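Local coordinates for B12-binding domain-containing protein (Kitasatospora setae, PDB 6WTE), which binds cobalamin and a [4Fe-4S] cluster and, as the radical SAM methylase TsrM, transfers methyl groups by non-radical catalysis, at residues A[4-9]-A[59-64]; A[385-390]-A[479-484]; A[407-412]-A[497-502]. All blocks are in the same frame, centred on the assembly; numbering follows the deposited sequence.

Interaction 1: A[4-9]-A[59-64]; sequences LVLLVN and RSPMLV
Leu4 and Leu6 lie against Pro61 and Val64 where two parallel strands of the Rossmann-like B12-binding domain come together. Strand 4-9 runs between strands 35-40 and 63-67, and residues 59-62 bring the chain from helix 48-58 into the sheet. The pairing begins with Met62 N giving a hydrogen bond to Leu4 O at 2.9 Å. Leu6 N then donates to Leu63 O at 3.0 Å, a straighter bond with an N-H...O angle of 162°, and the ladder carries on from Leu6 to Gly65.

The tight part is the face carrying Leu4, Leu6 and Val8. Leu4 has its CG anti to the backbone N (chi1 174°), which sets that atom beside Pro61 CA and CB. The Pro61 ring brings its CG to 3.7 Å from Leu6 CB, while Tyr55 of helix 48-58 packs on Leu4, Leu6 and Pro61. Farther along, Leu6 and Val64 extend alongside each other in the same direction, with Leu6 CD2 4.0 Å from Val64 CG1; that same valine methyl also meets Val8 CG2. On the opposite face, Val5 CG2 touches Met62 CE at 3.5 Å.

The packing thins toward Arg59 and the exposed Ser60. Here the end of Leu4 lies across the Arg59 side chain. The guanidinium itself is tied by salt bridges to Glu35 and Glu37, so its charge is answered away from this pair. An alanine in place of Leu4 would probably open a gap beside Pro61 and deprive the guanidinium of an apolar neighbour. The nearer of the two leucine methyls, Leu4 CD2, lies 3.7 Å above the plane of the Arg59 guanidinium, offset toward its rim.

Interaction 2: A[385-390]-A[479-484]; sequences ETPETV and PGLLPD
Leu481 presses its two methyls against the chain around Glu385 to Pro387, at the N-terminus of helix 387-398 in the radical SAM core. It comes from a short 3-10 turn, residues 479-481, after strand 475-476.

The apolar contacts all run through this leucine. Leu481 CD1 reaches the aliphatic part of Glu385, 3.6 Å from CG, while the carboxylate turns away to Gly381 N and His336. Leu481 CD2 lies over the peptide link, 3.5 Å from Thr386 C, and also touches Pro387 CD and Val390 CG2. The Pro387 ring and Leu481 lie alongside with their ends pointing opposite ways.

The polar contacts between the segments are weaker. Gly480, with no side chain in the way, brings its CA to 3.4 Å from Glu385 O in a CA-H...O contact. Outside the segments, Ser478 OG joins the two by hydrogen bonds to both Glu385 O and Gly480 N.

Within 385-390, Thr386 is the N-cap: Thr389 N donates to Thr386 OG1 at 3.2 Å. Beside this helix start, Gly480 O sits 3.2 Å from Pro387 CD.

Interaction 3: A[407-412]-A[497-502]; sequences FSLGLR and GAVADL
Strand 404-412 of the radical SAM partial barrel, the neighbour of strand 373-380, meets helix 491-503 here, with Leu409 as the residue that reaches across. Segments 407-409 and 497-502 run nearly antiparallel, at 155°, and their axes approach to 9.9 Å, a spacing spanned chiefly by the side chains of Leu409 and Leu502.

Leu409 points at the helix, and its CD1 does most of the touching. The second torsion, chi2 170°, stretches the chain out so that CD1 is its leading atom, and this methyl finds Leu502 CD2 at 3.7 Å. It also rests on the helix backbone, 3.7 Å from Ala498 O, and lies 4.0 Å from Val499 CG2, so one methyl meets residues spread over little more than one turn of the helix.

Leu502 also reaches back along the strand: its CD2, besides packing on Leu409, comes to 3.9 Å from Phe407 CB. The Phe407 ring continues toward Val394 and Met398 of helix 387-398. Phe380, on strand 373-380, touches both Leu409 and Leu502, and Val390 joins from helix 387-398. Together they make a continuous apolar layer between the sheet and the helices outside it.

No hydrogen bond joins the two segments. The carbonyl touched by Leu409, Ala498 O, already accepts from Leu502 N inside the helix. The contact therefore rests on the fit of buried methyls, and the helix is held to the strand by shape and the exclusion of water, without a polar bond to fix its register.

Interaction 1 belongs to the B12-binding domain; the other two belong with the radical SAM barrel, on the opposite side of the chain's centre. The nearest atoms of interactions 1 and 3 are about 18 Å apart. Only interaction 1 pairs strand with strand, and it alone has backbone hydrogen bonds across its segments. Interactions 2 and 3 are neighbours, using consecutive elements, helix 387-398 and strand 404-412; they touch where Val390 CG1 meets Leu502 CD1 at 4.1 Å. Interaction 3 is wholly buried and apolar, whereas interaction 2 is partly exposed and mixes leucine packing with a CA-H...O contact. Interaction 1 is mainly buried too, but frays toward a charged edge.

Interaction 1: A[4-9]-A[59-64]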
# COMPACT_ATOMS: atom_id res chain seq x y z
N LEU A 4 6.62 28.57 -2.97
CA LEU A 4 7.37 27.37 -3.31
C LEU A 4 7.13 26.28 -2.27
O LEU A 4 7.36 26.49 -1.07
CB LEU A 4 8.86 27.68 -3.40
CG LEU A 4 9.79 26.48 -3.60
CD1 LEU A 4 9.46 25.75 -4.90
CD2 LEU A 4 11.25 26.93 -3.59
N VAL A 5 6.68 25.12 -2.73
CA VAL A 5 6.49 23.93 -1.91
C VAL A 5 7.46 22.86 -2.39
O VAL A 5 7.52 22.56 -3.59
CB VAL A 5 5.04 23.40 -1.99
CG1 VAL A 5 4.90 22.14 -1.15
CG2 VAL A 5 4.04 24.45 -1.54
N LEU A 6 8.22 22.28 -1.47
CA LEU A 6 9.07 21.13 -1.75
C LEU A 6 8.35 19.86 -1.32
O LEU A 6 7.80 19.80 -0.22
CB LEU A 6 10.40 21.23 -1.03
CG LEU A 6 11.22 19.94 -1.02
CD1 LEU A 6 11.70 19.57 -2.45
CD2 LEU A 6 12.38 20.06 -0.04
N LEU A 7 8.37 18.84 -2.19
CA LEU A 7 7.87 17.51 -1.87
C LEU A 7 9.03 16.53 -1.96
O LEU A 7 9.73 16.49 -2.98
CB LEU A 7 6.73 17.10 -2.81
CG LEU A 7 5.52 18.04 -2.83
CD1 LEU A 7 4.55 17.64 -3.94
CD2 LEU A 7 4.82 18.00 -1.46
N VAL A 8 9.23 15.74 -0.91
CA VAL A 8 10.37 14.83 -0.80
C VAL A 8 9.86 13.39 -0.85
O VAL A 8 8.95 13.03 -0.09
CB VAL A 8 11.15 15.07 0.50
CG1 VAL A 8 12.29 14.06 0.63
CG2 VAL A 8 11.68 16.50 0.56
N ASN A 9 10.47 12.57 -1.72
CA ASN A 9 10.23 11.13 -1.67
C ASN A 9 11.38 10.45 -0.93
O ASN A 9 12.48 10.36 -1.48
CB ASN A 9 10.08 10.54 -3.07
CG ASN A 9 9.75 9.07 -3.01
OD1 ASN A 9 9.10 8.62 -2.06
ND2 ASN A 9 10.20 8.30 -3.99
N ARG A 59 17.62 26.66 -2.73
CA ARG A 59 16.18 26.88 -2.69
C ARG A 59 15.70 26.98 -1.25
O ARG A 59 16.23 26.32 -0.35
CB ARG A 59 15.41 25.74 -3.39
CG ARG A 59 15.78 25.57 -4.85
CD ARG A 59 15.38 26.79 -5.67
NE ARG A 59 14.07 26.63 -6.29
CZ ARG A 59 13.40 27.62 -6.86
NH1 ARG A 59 13.90 28.85 -6.87
NH2 ARG A 59 12.22 27.39 -7.42
N SER A 60 14.69 27.82 -1.04
CA SER A 60 14.11 28.05 0.28
C SER A 60 12.60 27.88 0.19
O SER A 60 11.86 28.87 0.18
CB SER A 60 14.49 29.43 0.83
OG SER A 60 15.90 29.57 0.93
N PRO A 61 12.12 26.65 0.10
CA PRO A 61 10.67 26.43 0.08
C PRO A 61 10.05 26.89 1.39
O PRO A 61 10.68 26.85 2.45
CB PRO A 61 10.53 24.92 -0.10
CG PRO A 61 11.81 24.36 0.46
CD PRO A 61 12.87 25.38 0.11
N MET A 62 8.79 27.33 1.32
CA MET A 62 8.10 27.75 2.54
C MET A 62 7.35 26.62 3.21
O MET A 62 6.84 26.82 4.32
CB MET A 62 7.15 28.92 2.24
CG MET A 62 6.21 28.71 1.08
SD MET A 62 4.68 27.89 1.59
CE MET A 62 3.90 27.64 -0.01
N LEU A 63 7.29 25.45 2.59
CA LEU A 63 6.65 24.27 3.15
C LEU A 63 7.33 23.05 2.55
O LEU A 63 7.65 23.03 1.36
CB LEU A 63 5.15 24.25 2.83
CG LEU A 63 4.31 23.04 3.24
CD1 LEU A 63 4.31 22.84 4.77
CD2 LEU A 63 2.89 23.19 2.71
N VAL A 64 7.59 22.04 3.39
CA VAL A 64 8.24 20.80 2.96
C VAL A 64 7.30 19.65 3.29
O VAL A 64 6.96 19.43 4.46
CB VAL A 64 9.61 20.61 3.64
CG1 VAL A 64 10.23 19.28 3.22
CG2 VAL A 64 10.55 21.78 3.32

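Interaction 2: A[385-390]-A[479-484]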
# COMPACT_ATOMS: atom_id res chain seq x y z
N GLU A 385 -6.73 -20.59 12.35
CA GLU A 385 -5.87 -21.37 11.48
C GLU A 385 -5.23 -22.54 12.23
O GLU A 385 -4.69 -22.37 13.33
CB GLU A 385 -4.77 -20.49 10.88
CG GLU A 385 -4.09 -21.15 9.70
CD GLU A 385 -4.77 -20.83 8.37
OE1 GLU A 385 -4.67 -19.68 7.92
OE2 GLU A 385 -5.42 -21.73 7.80
N THR A 386 -5.31 -23.71 11.63
CA THR A 386 -4.64 -24.93 12.08
C THR A 386 -3.88 -25.48 10.88
O THR A 386 -4.09 -25.04 9.75
CB THR A 386 -5.64 -25.98 12.57
OG1 THR A 386 -6.46 -26.38 11.47
CG2 THR A 386 -6.53 -25.42 13.69
N PRO A 387 -2.99 -26.46 11.09
CA PRO A 387 -2.35 -27.09 9.93
C PRO A 387 -3.35 -27.66 8.94
O PRO A 387 -3.10 -27.59 7.73
CB PRO A 387 -1.49 -28.19 10.57
CG PRO A 387 -1.17 -27.66 11.93
CD PRO A 387 -2.39 -26.90 12.36
N GLU A 388 -4.49 -28.18 9.40
CA GLU A 388 -5.45 -28.76 8.46
C GLU A 388 -6.19 -27.69 7.67
O GLU A 388 -6.53 -27.93 6.50
CB GLU A 388 -6.44 -29.68 9.19
CG GLU A 388 -7.54 -28.99 9.98
CD GLU A 388 -8.85 -28.89 9.21
OE1 GLU A 388 -9.89 -28.60 9.84
OE2 GLU A 388 -8.84 -29.11 7.98
N THR A 389 -6.41 -26.51 8.25
CA THR A 389 -7.04 -25.43 7.48
C THR A 389 -6.09 -24.90 6.41
O THR A 389 -6.53 -24.56 5.31
CB THR A 389 -7.51 -24.29 8.40
OG1 THR A 389 -6.40 -23.73 9.11
CG2 THR A 389 -8.57 -24.79 9.38
N VAL A 390 -4.79 -24.85 6.70
CA VAL A 390 -3.82 -24.43 5.69
C VAL A 390 -3.79 -25.42 4.53
O VAL A 390 -3.86 -25.04 3.36
CB VAL A 390 -2.42 -24.25 6.31
CG1 VAL A 390 -1.41 -23.88 5.23
CG2 VAL A 390 -2.45 -23.17 7.37
N PRO A 479 -2.08 -19.35 17.21
CA PRO A 479 -1.45 -20.37 18.05
C PRO A 479 -1.67 -21.79 17.54
O PRO A 479 -0.92 -22.69 17.92
CB PRO A 479 -2.12 -20.16 19.42
CG PRO A 479 -2.51 -18.70 19.40
CD PRO A 479 -2.93 -18.43 17.98
N GLY A 480 -2.68 -22.01 16.69
CA GLY A 480 -2.85 -23.31 16.08
C GLY A 480 -1.72 -23.73 15.15
O GLY A 480 -1.65 -24.90 14.77
N LEU A 481 -0.83 -22.80 14.79
CA LEU A 481 0.27 -23.09 13.89
C LEU A 481 1.62 -23.14 14.59
O LEU A 481 2.65 -23.33 13.91
CB LEU A 481 0.33 -22.06 12.75
CG LEU A 481 -0.82 -22.08 11.75
CD1 LEU A 481 -0.56 -21.11 10.60
CD2 LEU A 481 -1.03 -23.49 11.21
N LEU A 482 1.66 -22.99 15.90
CA LEU A 482 2.93 -23.02 16.60
C LEU A 482 3.07 -24.30 17.42
O LEU A 482 2.07 -24.88 17.85
CB LEU A 482 3.09 -21.81 17.53
CG LEU A 482 3.23 -20.45 16.85
CD1 LEU A 482 3.61 -19.38 17.86
CD2 LEU A 482 4.24 -20.51 15.72
N PRO A 483 4.30 -24.77 17.64
CA PRO A 483 4.50 -25.89 18.57
C PRO A 483 4.10 -25.52 19.99
O PRO A 483 3.66 -24.40 20.24
CB PRO A 483 6.01 -26.17 18.47
CG PRO A 483 6.43 -25.57 17.16
CD PRO A 483 5.55 -24.37 16.98
N ASP A 484 4.24 -26.46 20.93
CA ASP A 484 3.87 -26.17 22.30
C ASP A 484 4.77 -25.06 22.86
O ASP A 484 5.99 -25.11 22.66
CB ASP A 484 3.98 -27.43 23.17
CG ASP A 484 2.83 -28.39 22.95
OD1 ASP A 484 1.96 -28.09 22.10
OD2 ASP A 484 2.78 -29.44 23.63

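Interaction 3: A[407-412]-A[497-502]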
# COMPACT_ATOMS: atom_id res chain seq x y z
N PHE A 407 1.37 -17.17 -1.38
CA PHE A 407 1.02 -17.48 -0.00
C PHE A 407 1.76 -16.55 0.94
O PHE A 407 2.97 -16.31 0.78
CB PHE A 407 1.36 -18.93 0.33
CG PHE A 407 0.69 -19.94 -0.55
CD1 PHE A 407 -0.61 -20.34 -0.31
CD2 PHE A 407 1.36 -20.47 -1.65
CE1 PHE A 407 -1.23 -21.26 -1.12
CE2 PHE A 407 0.74 -21.39 -2.47
CZ PHE A 407 -0.56 -21.79 -2.21
N SER A 408 1.04 -16.02 1.93
CA SER A 408 1.60 -15.18 2.97
C SER A 408 1.31 -15.80 4.33
O SER A 408 0.37 -16.58 4.49
CB SER A 408 1.03 -13.76 2.90
OG SER A 408 1.34 -13.14 1.66
N LEU A 409 2.13 -15.43 5.33
CA LEU A 409 2.06 -16.01 6.67
C LEU A 409 2.13 -14.92 7.73
O LEU A 409 3.07 -14.11 7.72
CB LEU A 409 3.19 -17.01 6.92
CG LEU A 409 3.05 -18.44 6.43
CD1 LEU A 409 4.38 -19.16 6.56
CD2 LEU A 409 1.99 -19.14 7.26
N GLY A 410 1.19 -14.92 8.66
CA GLY A 410 1.21 -13.98 9.76
C GLY A 410 0.66 -12.62 9.37
O GLY A 410 0.51 -12.28 8.20
N LEU A 411 0.34 -11.82 10.39
CA LEU A 411 -0.26 -10.51 10.18
C LEU A 411 0.43 -9.47 11.04
O LEU A 411 0.41 -9.57 12.27
CB LEU A 411 -1.76 -10.53 10.50
CG LEU A 411 -2.43 -9.16 10.33
CD1 LEU A 411 -2.36 -8.72 8.88
CD2 LEU A 411 -3.86 -9.16 10.83
N ARG A 412 1.02 -8.46 10.40
CA ARG A 412 1.43 -7.27 11.14
C ARG A 412 0.19 -6.49 11.57
O ARG A 412 -0.67 -6.19 10.74
CB ARG A 412 2.34 -6.38 10.29
CG ARG A 412 3.82 -6.73 10.35
CD ARG A 412 4.53 -6.00 11.48
NE ARG A 412 4.54 -4.55 11.26
CZ ARG A 412 4.00 -3.66 12.08
NH1 ARG A 412 3.42 -4.05 13.22
NH2 ARG A 412 4.06 -2.38 11.78
N GLY A 497 10.47 -22.05 11.34
CA GLY A 497 9.77 -23.32 11.31
C GLY A 497 8.41 -23.22 10.65
O GLY A 497 7.99 -24.12 9.93
N ALA A 498 7.70 -22.12 10.90
CA ALA A 498 6.39 -21.94 10.29
C ALA A 498 6.49 -21.79 8.78
O ALA A 498 5.68 -22.34 8.04
CB ALA A 498 5.68 -20.73 10.90
N VAL A 499 7.50 -21.05 8.31
CA VAL A 499 7.70 -20.90 6.88
C VAL A 499 8.09 -22.24 6.26
O VAL A 499 7.61 -22.60 5.18
CB VAL A 499 8.76 -19.82 6.59
CG1 VAL A 499 9.08 -19.78 5.12
CG2 VAL A 499 8.27 -18.46 7.06
N ALA A 500 8.94 -23.00 6.94
CA ALA A 500 9.36 -24.30 6.42
C ALA A 500 8.18 -25.28 6.37
O ALA A 500 8.09 -26.10 5.45
CB ALA A 500 10.49 -24.88 7.26
N ASP A 501 7.28 -25.21 7.36
CA ASP A 501 6.10 -26.07 7.36
C ASP A 501 5.24 -25.81 6.13
O ASP A 501 4.67 -26.74 5.55
CB ASP A 501 5.26 -25.84 8.62
CG ASP A 501 5.95 -26.33 9.88
OD1 ASP A 501 6.77 -27.26 9.79
OD2 ASP A 501 5.64 -25.78 10.96
N LEU A 502 5.11 -24.54 5.73
CA LEU A 502 4.30 -24.22 4.56
C LEU A 502 4.95 -24.72 3.28
O LEU A 502 4.28 -25.28 2.41
CB LEU A 502 4.05 -22.71 4.50
CG LEU A 502 3.30 -22.17 3.28
CD1 LEU A 502 1.91 -22.79 3.18
CD2 LEU A 502 3.20 -20.66 3.35